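Local atomic coordinates of conserved protein with 2 CBS domains (PDB entry 2RIH), a protein that binds AMP through a pair of CBS domains that make up a Bateman module, in a hyperthermophilic archaeon. Residues A[18-23]-A[72-77]. Sequence-based numbering, arbitrary orientation.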
# COMPACT_ATOMS: atom_id res chain seq x y z
N LEU A 18 17.56 -6.19 3.31
CA LEU A 18 18.78 -5.44 3.44
C LEU A 18 19.32 -5.68 4.85
O LEU A 18 18.54 -5.99 5.76
CB LEU A 18 18.54 -3.94 3.21
CG LEU A 18 18.07 -3.48 1.82
CD1 LEU A 18 16.54 -3.56 1.68
CD2 LEU A 18 18.55 -2.07 1.56
N PRO A 19 20.64 -5.56 5.04
CA PRO A 19 21.13 -5.65 6.42
C PRO A 19 20.57 -4.53 7.30
O PRO A 19 20.20 -3.46 6.80
CB PRO A 19 22.65 -5.56 6.28
CG PRO A 19 22.92 -5.04 4.92
CD PRO A 19 21.73 -5.39 4.07
N GLU A 20 20.50 -4.80 8.60
CA GLU A 20 19.95 -3.87 9.59
C GLU A 20 20.62 -2.49 9.66
O GLU A 20 20.06 -1.57 10.26
CB GLU A 20 19.97 -4.52 10.98
CG GLU A 20 21.34 -4.99 11.46
CD GLU A 20 21.29 -5.53 12.88
OE1 GLU A 20 21.75 -6.66 13.11
OE2 GLU A 20 20.78 -4.82 13.76
N THR A 21 21.81 -2.36 9.07
CA THR A 21 22.56 -1.10 9.00
C THR A 21 22.16 -0.23 7.80
O THR A 21 22.69 0.88 7.63
CB THR A 21 24.07 -1.38 8.87
OG1 THR A 21 24.28 -2.36 7.84
CG2 THR A 21 24.65 -1.90 10.18
N ALA A 22 21.26 -0.73 6.96
CA ALA A 22 20.82 -0.01 5.76
C ALA A 22 20.33 1.41 6.06
O ALA A 22 19.76 1.68 7.12
CB ALA A 22 19.73 -0.81 5.03
N THR A 23 20.54 2.31 5.11
CA THR A 23 20.01 3.65 5.23
C THR A 23 18.58 3.66 4.70
O THR A 23 18.16 2.72 4.03
CB THR A 23 20.84 4.69 4.46
OG1 THR A 23 20.71 4.47 3.05
CG2 THR A 23 22.31 4.63 4.89
N PRO A 72 20.21 6.17 9.04
CA PRO A 72 19.78 4.78 9.23
C PRO A 72 18.27 4.55 9.10
O PRO A 72 17.47 5.40 9.51
CB PRO A 72 20.27 4.46 10.65
CG PRO A 72 20.48 5.76 11.30
CD PRO A 72 20.92 6.69 10.22
N ALA A 73 17.91 3.40 8.53
CA ALA A 73 16.51 2.98 8.39
C ALA A 73 15.97 2.34 9.65
O ALA A 73 14.78 2.39 9.90
CB ALA A 73 16.34 2.03 7.21
N MET A 74 16.84 1.71 10.46
CA MET A 74 16.36 1.00 11.65
C MET A 74 15.47 1.84 12.58
O MET A 74 14.44 1.35 13.04
CB MET A 74 17.52 0.36 12.44
CG MET A 74 17.06 -0.52 13.62
SD MET A 74 15.96 -1.88 13.16
CE MET A 74 17.17 -3.06 12.56
N PRO A 75 15.86 3.10 12.88
CA PRO A 75 14.96 3.94 13.69
C PRO A 75 13.54 4.14 13.13
O PRO A 75 12.64 4.43 13.90
CB PRO A 75 15.71 5.28 13.76
CG PRO A 75 17.14 4.92 13.58
CD PRO A 75 17.13 3.80 12.58
N ILE A 76 13.32 3.99 11.83
CA ILE A 76 11.96 4.13 11.28
C ILE A 76 11.29 2.76 11.09
O ILE A 76 10.14 2.68 10.66
CB ILE A 76 11.92 4.96 9.98
CG1 ILE A 76 12.52 4.21 8.78
CG2 ILE A 76 12.63 6.29 10.19
CD1 ILE A 76 12.13 4.80 7.45
N ALA A 77 12.02 1.70 11.41
CA ALA A 77 11.57 0.32 11.21
C ALA A 77 10.58 -0.15 12.27
O ALA A 77 10.46 0.43 13.34
CB ALA A 77 12.79 -0.60 11.17
O HOH W 1 19.57 1.13 9.80
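Met74 sets its CG anti to the backbone N (chi1 -174°) and then bends at chi2 and chi3, which carries CE back to Glu20, whose CG is wedged between its own N and C (chi1 57°). In this Bateman module of two tandem CBS motifs, the contact joins the type I beta turn Pro19-Ala22, linking strand 16-19 to helix 24-34, with the loop that leads from the first CBS motif into the second. The two side chains cross obliquely: Met74 CE rests 3.5 Å from Glu20 CB, while the Glu20 chain runs on extended beyond CG, and its OE1 accepts a hydrogen bond from the backbone N of Arg44. Met74 also lies against Leu41, Val51 and Ala52 of the neighbouring strands. Beside this pair the backbones form a single bridge, Thr23 with Pro72. Ala73 N donates a nearly straight bond (166°) to Ala22 O, 2.9 Å away and in the carbonyl plane. Ala73 CB points toward the turn, 3.4 Å from Ala22 O, and also touches Val27 of helix 24-34. Thus Ala22 O is gripped twice, by Ala73 N and by a water. That same water donates to Glu20 O at 2.8 Å and accepts from Met74 N at 2.9 Å.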